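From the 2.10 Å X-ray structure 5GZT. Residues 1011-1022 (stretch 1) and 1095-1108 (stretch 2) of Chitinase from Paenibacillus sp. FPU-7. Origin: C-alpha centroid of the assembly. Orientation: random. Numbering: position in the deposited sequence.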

ATOM      1  N   PRO B1011      17.271  31.892 -10.430  1.00 17.06           N
ATOM      2  CA  PRO B1011      16.030  32.708 -10.513  1.00 17.44           C
ATOM      3  C   PRO B1011      15.313  32.444 -11.805  1.00 16.89           C
ATOM      4  O   PRO B1011      15.964  32.183 -12.855  1.00 15.56           O
ATOM      5  CB  PRO B1011      16.524  34.151 -10.450  1.00 18.92           C
ATOM      6  CG  PRO B1011      18.030  34.099 -10.630  1.00 20.76           C
ATOM      7  CD  PRO B1011      18.503  32.703 -10.409  1.00 19.10           C
ATOM      8  N   ALA B1012      13.979  32.413 -11.711  1.00 16.30           N
ATOM      9  CA  ALA B1012      13.096  32.294 -12.890  1.00 15.02           C
ATOM     10  C   ALA B1012      13.466  33.276 -14.002  1.00 14.59           C
ATOM     11  O   ALA B1012      13.479  32.931 -15.165  1.00 13.64           O
ATOM     12  CB  ALA B1012      11.632  32.491 -12.471  1.00 16.19           C
ATOM     13  N   SER B1013      13.840  34.465 -13.611  1.00 13.99           N
ATOM     14  CA  SER B1013      14.119  35.508 -14.556  1.00 15.37           C
ATOM     15  C   SER B1013      15.521  35.366 -15.258  1.00 16.60           C
ATOM     16  O   SER B1013      15.894  36.187 -16.059  1.00 17.58           O
ATOM     17  CB  SER B1013      13.900  36.885 -13.947  1.00 14.27           C
ATOM     18  OG  SER B1013      14.794  37.144 -12.872  1.00 14.92           O
ATOM     19  N   LYS B1014      16.254  34.318 -14.938  1.00 15.34           N
ATOM     20  CA  LYS B1014      17.498  33.995 -15.668  1.00 15.96           C
ATOM     21  C   LYS B1014      17.364  32.737 -16.466  1.00 14.91           C
ATOM     22  O   LYS B1014      18.342  32.179 -16.911  1.00 13.73           O
ATOM     23  CB  LYS B1014      18.663  34.005 -14.652  1.00 15.90           C
ATOM     24  CG  LYS B1014      18.912  35.471 -14.413  1.00 17.10           C
ATOM     25  CD  LYS B1014      20.158  35.793 -13.812  1.00 20.65           C
ATOM     26  CE  LYS B1014      20.333  37.307 -13.773  1.00 20.40           C
ATOM     27  NZ  LYS B1014      21.653  37.415 -13.122  1.00 18.51           N
ATOM     28  N   LEU B1015      16.117  32.341 -16.691  1.00 13.94           N
ATOM     29  CA  LEU B1015      15.826  31.159 -17.472  1.00 15.15           C
ATOM     30  C   LEU B1015      15.061  31.482 -18.748  1.00 14.49           C
ATOM     31  O   LEU B1015      14.160  32.284 -18.750  1.00 16.16           O
ATOM     32  CB  LEU B1015      15.022  30.122 -16.666  1.00 15.24           C
ATOM     33  CG  LEU B1015      15.773  29.524 -15.458  1.00 16.23           C
ATOM     34  CD1 LEU B1015      14.829  28.654 -14.586  1.00 16.85           C
ATOM     35  CD2 LEU B1015      16.947  28.726 -15.926  1.00 16.87           C
ATOM     36  N   VAL B1016      15.431  30.806 -19.810  1.00 13.40           N
ATOM     37  CA  VAL B1016      14.801  30.979 -21.077  1.00 14.49           C
ATOM     38  C   VAL B1016      14.368  29.590 -21.547  1.00 15.91           C
ATOM     39  O   VAL B1016      15.201  28.675 -21.609  1.00 15.75           O
ATOM     40  CB  VAL B1016      15.738  31.660 -22.113  1.00 14.30           C
ATOM     41  CG1 VAL B1016      15.034  31.752 -23.475  1.00 15.57           C
ATOM     42  CG2 VAL B1016      16.049  33.070 -21.649  1.00 13.71           C
ATOM     43  N   ILE B1017      13.083  29.462 -21.919  1.00 14.94           N
ATOM     44  CA  ILE B1017      12.552  28.150 -22.350  1.00 15.54           C
ATOM     45  C   ILE B1017      12.814  27.978 -23.845  1.00 15.94           C
ATOM     46  O   ILE B1017      12.773  28.926 -24.604  1.00 17.63           O
ATOM     47  CB  ILE B1017      11.044  28.007 -22.047  1.00 16.24           C
ATOM     48  CG1 ILE B1017      10.565  26.592 -22.346  1.00 16.88           C
ATOM     49  CG2 ILE B1017      10.270  29.055 -22.848  1.00 17.35           C
ATOM     50  CD1 ILE B1017       9.098  26.267 -21.881  1.00 18.16           C
ATOM     51  N   GLY B1018      13.146  26.742 -24.232  1.00 18.13           N
ATOM     52  CA  GLY B1018      13.649  26.445 -25.556  1.00 19.54           C
ATOM     53  C   GLY B1018      12.594  25.687 -26.409  1.00 19.66           C
ATOM     54  O   GLY B1018      11.991  24.688 -25.950  1.00 20.27           O
ATOM     55  N   GLY B1019      12.370  26.208 -27.592  1.00 20.22           N
ATOM     56  CA  GLY B1019      11.613  25.527 -28.650  1.00 22.68           C
ATOM     57  C   GLY B1019      12.549  24.984 -29.756  1.00 26.45           C
ATOM     58  O   GLY B1019      13.615  25.609 -30.093  1.00 20.77           O
ATOM     59  N   ALA B1020      12.140  23.852 -30.367  1.00 24.72           N
ATOM     60  CA  ALA B1020      12.938  23.196 -31.420  1.00 26.33           C
ATOM     61  C   ALA B1020      12.120  23.237 -32.704  1.00 27.94           C
ATOM     62  O   ALA B1020      10.978  22.734 -32.737  1.00 29.35           O
ATOM     63  CB  ALA B1020      13.169  21.769 -31.054  1.00 27.33           C
ATOM     64  N   PHE B1021      12.715  23.731 -33.776  1.00 24.87           N
ATOM     65  CA  PHE B1021      12.036  23.767 -35.081  1.00 22.99           C
ATOM     66  C   PHE B1021      12.371  22.512 -35.943  1.00 22.27           C
ATOM     67  O   PHE B1021      12.424  22.581 -37.174  1.00 24.47           O
ATOM     68  CB  PHE B1021      12.406  25.015 -35.830  1.00 18.76           C
ATOM     69  CG  PHE B1021      11.792  26.291 -35.297  1.00 20.13           C
ATOM     70  CD1 PHE B1021      11.095  26.371 -34.079  1.00 19.77           C
ATOM     71  CD2 PHE B1021      11.950  27.451 -36.024  1.00 18.51           C
ATOM     72  CE1 PHE B1021      10.609  27.593 -33.634  1.00 18.93           C
ATOM     73  CE2 PHE B1021      11.419  28.660 -35.587  1.00 20.60           C
ATOM     74  CZ  PHE B1021      10.739  28.716 -34.399  1.00 19.03           C
ATOM     75  N   TYR B1022      12.652  21.407 -35.291  1.00 24.01           N
ATOM     76  CA  TYR B1022      12.958  20.158 -35.969  1.00 26.72           C
ATOM     77  C   TYR B1022      12.374  19.057 -35.135  1.00 27.16           C
ATOM     78  O   TYR B1022      12.158  19.218 -33.905  1.00 30.75           O
ATOM     79  CB  TYR B1022      14.476  19.912 -36.156  1.00 23.68           C
ATOM     80  CG  TYR B1022      15.275  19.855 -34.854  1.00 26.71           C
ATOM     81  CD1 TYR B1022      15.780  21.044 -34.240  1.00 30.20           C
ATOM     82  CD2 TYR B1022      15.528  18.660 -34.228  1.00 28.20           C
ATOM     83  CE1 TYR B1022      16.492  21.011 -33.039  1.00 28.65           C
ATOM     84  CE2 TYR B1022      16.242  18.621 -33.021  1.00 33.50           C
ATOM     85  CZ  TYR B1022      16.715  19.800 -32.435  1.00 32.74           C
ATOM     86  OH  TYR B1022      17.412  19.686 -31.256  1.00 38.25           O
ATOM     87  N   SER B1095       2.199  23.815 -29.465  1.00 23.16           N
ATOM     88  CA  SER B1095       3.117  23.561 -28.367  1.00 25.11           C
ATOM     89  C   SER B1095       3.991  24.798 -28.076  1.00 23.32           C
ATOM     90  O   SER B1095       4.274  25.074 -26.925  1.00 21.89           O
ATOM     91  CB  SER B1095       3.954  22.337 -28.568  1.00 24.28           C
ATOM     92  OG  SER B1095       4.873  22.497 -29.628  1.00 26.83           O
ATOM     93  N   LEU B1096       4.320  25.592 -29.091  1.00 20.69           N
ATOM     94  CA  LEU B1096       5.162  26.765 -28.852  1.00 23.57           C
ATOM     95  C   LEU B1096       4.375  27.852 -28.166  1.00 24.39           C
ATOM     96  O   LEU B1096       4.906  28.570 -27.318  1.00 22.61           O
ATOM     97  CB  LEU B1096       5.794  27.294 -30.148  1.00 20.77           C
ATOM     98  CG  LEU B1096       6.801  26.308 -30.687  1.00 22.16           C
ATOM     99  CD1 LEU B1096       7.183  26.686 -32.123  1.00 22.19           C
ATOM    100  CD2 LEU B1096       8.064  26.269 -29.873  1.00 22.11           C
ATOM    101  N   LYS B1097       3.078  27.940 -28.468  1.00 25.37           N
ATOM    102  CA  LYS B1097       2.200  28.822 -27.711  1.00 22.51           C
ATOM    103  C   LYS B1097       2.239  28.451 -26.273  1.00 20.90           C
ATOM    104  O   LYS B1097       2.362  29.361 -25.399  1.00 21.57           O
ATOM    105  CB  LYS B1097       0.771  28.786 -28.203  1.00 26.01           C
ATOM    106  CG  LYS B1097      -0.209  29.544 -27.341  1.00 26.74           C
ATOM    107  CD  LYS B1097      -1.517  29.751 -28.075  1.00 34.43           C
ATOM    108  CE  LYS B1097      -2.663  29.056 -27.406  1.00 43.97           C
ATOM    109  NZ  LYS B1097      -2.550  27.587 -27.614  1.00 45.88           N
ATOM    110  N   TYR B1098       2.099  27.167 -25.970  1.00 20.40           N
ATOM    111  CA  TYR B1098       2.097  26.784 -24.572  1.00 20.92           C
ATOM    112  C   TYR B1098       3.502  27.034 -23.861  1.00 21.19           C
ATOM    113  O   TYR B1098       3.525  27.244 -22.673  1.00 20.14           O
ATOM    114  CB  TYR B1098       1.691  25.344 -24.426  1.00 26.62           C
ATOM    115  CG  TYR B1098       0.165  25.124 -24.466  1.00 29.12           C
ATOM    116  CD1 TYR B1098      -0.577  25.261 -23.344  1.00 34.23           C
ATOM    117  CD2 TYR B1098      -0.475  24.704 -25.619  1.00 30.94           C
ATOM    118  CE1 TYR B1098      -1.960  25.064 -23.370  1.00 39.00           C
ATOM    119  CE2 TYR B1098      -1.865  24.525 -25.687  1.00 33.45           C
ATOM    120  CZ  TYR B1098      -2.592  24.673 -24.543  1.00 34.54           C
ATOM    121  OH  TYR B1098      -3.918  24.466 -24.521  1.00 36.58           O
ATOM    122  N   LYS B1099       4.621  26.876 -24.591  1.00 19.31           N
ATOM    123  CA  LYS B1099       5.998  27.204 -24.054  1.00 21.10           C
ATOM    124  C   LYS B1099       6.058  28.664 -23.694  1.00 19.97           C
ATOM    125  O   LYS B1099       6.540  29.015 -22.632  1.00 19.67           O
ATOM    126  CB  LYS B1099       7.061  26.853 -25.067  1.00 21.37           C
ATOM    127  CG  LYS B1099       7.238  25.329 -25.083  1.00 22.29           C
ATOM    128  CD  LYS B1099       8.351  24.842 -25.991  1.00 23.70           C
ATOM    129  CE  LYS B1099       8.512  23.338 -25.752  1.00 23.01           C
ATOM    130  NZ  LYS B1099       9.618  22.741 -26.532  1.00 22.08           N
ATOM    131  N   ALA B1100       5.492  29.481 -24.553  1.00 18.46           N
ATOM    132  CA  ALA B1100       5.447  30.892 -24.381  1.00 20.61           C
ATOM    133  C   ALA B1100       4.547  31.332 -23.199  1.00 22.20           C
ATOM    134  O   ALA B1100       4.885  32.219 -22.379  1.00 17.63           O
ATOM    135  CB  ALA B1100       5.001  31.548 -25.651  1.00 19.55           C
ATOM    136  N   GLU B1101       3.420  30.626 -23.077  1.00 20.61           N
ATOM    137  CA  GLU B1101       2.534  30.797 -21.975  1.00 18.92           C
ATOM    138  C   GLU B1101       3.178  30.386 -20.673  1.00 17.26           C
ATOM    139  O   GLU B1101       3.014  31.085 -19.708  1.00 17.29           O
ATOM    140  CB  GLU B1101       1.245  29.969 -22.195  1.00 21.53           C
ATOM    141  CG  GLU B1101       0.238  30.140 -21.063  1.00 27.09           C
ATOM    142  CD  GLU B1101      -1.103  29.501 -21.405  1.00 29.32           C
ATOM    143  OE1 GLU B1101      -2.112  30.193 -21.425  1.00 44.77           O
ATOM    144  OE2 GLU B1101      -1.091  28.335 -21.675  1.00 25.88           O
ATOM    145  N   TYR B1102       3.888  29.256 -20.680  1.00 16.31           N
ATOM    146  CA  TYR B1102       4.680  28.800 -19.564  1.00 17.12           C
ATOM    147  C   TYR B1102       5.672  29.879 -19.147  1.00 17.36           C
ATOM    148  O   TYR B1102       5.724  30.260 -18.005  1.00 16.93           O
ATOM    149  CB  TYR B1102       5.376  27.466 -19.909  1.00 17.32           C
ATOM    150  CG  TYR B1102       6.035  26.793 -18.712  1.00 18.02           C
ATOM    151  CD1 TYR B1102       5.286  25.965 -17.845  1.00 17.42           C
ATOM    152  CD2 TYR B1102       7.365  27.025 -18.388  1.00 15.33           C
ATOM    153  CE1 TYR B1102       5.904  25.409 -16.735  1.00 17.04           C
ATOM    154  CE2 TYR B1102       7.977  26.435 -17.314  1.00 14.71           C
ATOM    155  CZ  TYR B1102       7.250  25.635 -16.477  1.00 15.85           C
ATOM    156  OH  TYR B1102       7.818  25.126 -15.326  1.00 16.02           O
ATOM    157  N   ALA B1103       6.440  30.433 -20.099  1.00 18.55           N
ATOM    158  CA  ALA B1103       7.376  31.551 -19.809  1.00 17.34           C
ATOM    159  C   ALA B1103       6.720  32.719 -19.083  1.00 17.82           C
ATOM    160  O   ALA B1103       7.222  33.205 -18.068  1.00 18.47           O
ATOM    161  CB  ALA B1103       8.018  32.011 -21.088  1.00 18.70           C
ATOM    162  N   LYS B1104       5.594  33.169 -19.584  1.00 18.82           N
ATOM    163  CA  LYS B1104       4.864  34.290 -18.978  1.00 22.05           C
ATOM    164  C   LYS B1104       4.352  33.954 -17.583  1.00 22.33           C
ATOM    165  O   LYS B1104       4.546  34.750 -16.673  1.00 24.58           O
ATOM    166  CB  LYS B1104       3.663  34.659 -19.825  1.00 22.46           C
ATOM    167  CG  LYS B1104       4.027  35.422 -21.083  1.00 24.75           C
ATOM    168  CD  LYS B1104       3.029  35.222 -22.186  1.00 28.61           C
ATOM    169  CE  LYS B1104       1.724  35.861 -21.856  1.00 34.67           C
ATOM    170  NZ  LYS B1104       0.733  35.635 -22.943  1.00 35.62           N
ATOM    171  N   ASN B1105       3.766  32.764 -17.420  1.00 21.63           N
ATOM    172  CA  ASN B1105       3.141  32.393 -16.146  1.00 20.87           C
ATOM    173  C   ASN B1105       4.139  32.027 -15.104  1.00 18.92           C
ATOM    174  O   ASN B1105       3.806  32.085 -13.921  1.00 17.72           O
ATOM    175  CB  ASN B1105       2.209  31.181 -16.330  1.00 23.21           C
ATOM    176  CG  ASN B1105       0.956  31.541 -17.157  1.00 26.88           C
ATOM    177  OD1 ASN B1105       0.535  32.666 -17.165  1.00 28.95           O
ATOM    178  ND2 ASN B1105       0.365  30.567 -17.797  1.00 28.45           N
ATOM    179  N   GLN B1106       5.344  31.589 -15.512  1.00 16.85           N
ATOM    180  CA  GLN B1106       6.366  31.175 -14.541  1.00 15.84           C
ATOM    181  C   GLN B1106       7.373  32.263 -14.223  1.00 17.70           C
ATOM    182  O   GLN B1106       8.259  32.079 -13.369  1.00 18.37           O
ATOM    183  CB  GLN B1106       7.093  29.966 -15.103  1.00 15.79           C
ATOM    184  CG  GLN B1106       6.227  28.748 -15.249  1.00 16.68           C
ATOM    185  CD  GLN B1106       5.806  28.195 -13.925  1.00 16.73           C
ATOM    186  OE1 GLN B1106       6.618  27.902 -13.032  1.00 14.88           O
ATOM    187  NE2 GLN B1106       4.551  28.044 -13.795  1.00 18.74           N
ATOM    188  N   GLY B1107       7.277  33.409 -14.899  1.00 18.35           N
ATOM    189  CA  GLY B1107       8.235  34.493 -14.632  1.00 17.22           C
ATOM    190  C   GLY B1107       9.590  34.272 -15.256  1.00 14.86           C
ATOM    191  O   GLY B1107      10.588  34.774 -14.752  1.00 16.63           O
ATOM    192  N   LEU B1108       9.616  33.573 -16.347  1.00 14.31           N
ATOM    193  CA  LEU B1108      10.843  33.339 -17.084  1.00 14.87           C
ATOM    194  C   LEU B1108      11.294  34.590 -17.863  1.00 16.40           C
ATOM    195  O   LEU B1108      10.504  35.536 -18.091  1.00 14.79           O
ATOM    196  CB  LEU B1108      10.797  32.126 -17.975  1.00 15.42           C
ATOM    197  CG  LEU B1108      10.277  30.824 -17.372  1.00 14.46           C
ATOM    198  CD1 LEU B1108      10.396  29.730 -18.396  1.00 16.16           C
ATOM    199  CD2 LEU B1108      10.967  30.446 -16.074  1.00 14.29           C
TER

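When a β-strand packs against a helix, the fit depends on side chains whose rotamers carry their ends into the space between the two backbones. This pairing from a bacterial chitinase is a clear example. Strand 1015-1020 and the helix that includes Ser-1095 to Asn-1105 run nearly antiparallel, at 176°, with axes 8.9 Å apart at closest approach, and 556 Å² of surface is buried between the stretches.

Ile-1017 is the centre of the contact. Its CA-to-CB bond points toward the helix, and chi1 and chi2 are both t, extending the CD1 arm; CG2 and CD1 share Lys-1099, but CG2 also meets Ala-1103 and CD1 also meets Tyr-1102. CG2 lies 3.7 Å from Lys-1099 O and 4.1 Å from Ala-1103 CB, while CD1 reaches Lys-1099 CG at 3.8 Å and Tyr-1102 CD2 at 4.0 Å. The small methyl of Ala-1103 suits a place where the backbones come close: its CA is 6.7 Å from the CA of Ile-1017.

Lys-1099 shows how a long polar side chain can serve an apolar interface. Chi1 is m and the remaining three angles are t, so the chain is extended and reaches the strand obliquely. Its methylenes pack against Ile-1017, and its terminal NZ donates a hydrogen bond to Gly-1018 O at 3.1 Å. The ammonium group thus finds a backbone acceptor despite being buried, and it is also hydrogen-bonded elsewhere in the structure.

The next strand residue, Gly-1019, makes room for Leu-1096. That leucine leaves the helix sideways, but its m,t rotamer brings the end of the side chain nearer the strand, placing CD2 3.8 Å from Gly-1019 CA. An ideal CB on Gly-1019 would point toward the helix and lie 2.6 Å from Leu-1096 CD2, a clash. The other methyl, CD1, meets Phe-1021 CE1 at 3.9 Å; the phenylalanine also starts sideways and, with chi1 in m, brings its ring nearer the helix.

At the opposite end of the contact, Gly-1107 leaves the helical conformation with positive phi (77°), which favours glycine, in a Schellman motif that includes the bond from Leu-1108 N to Ala-1103 O (3.0 Å between these atoms). The chain then turns Leu-1108 into the interface. Its m,t side chain sets CD2 4.1 Å from Leu-1015 CB and 4.2 Å from Ala-1012 CB, while CD1 lies 4.1 Å from Ile-1017 CB. Leu-1108 CA also makes a nearly linear CA-H...O contact with Ala-1012 O, at 3.3 Å and 168°.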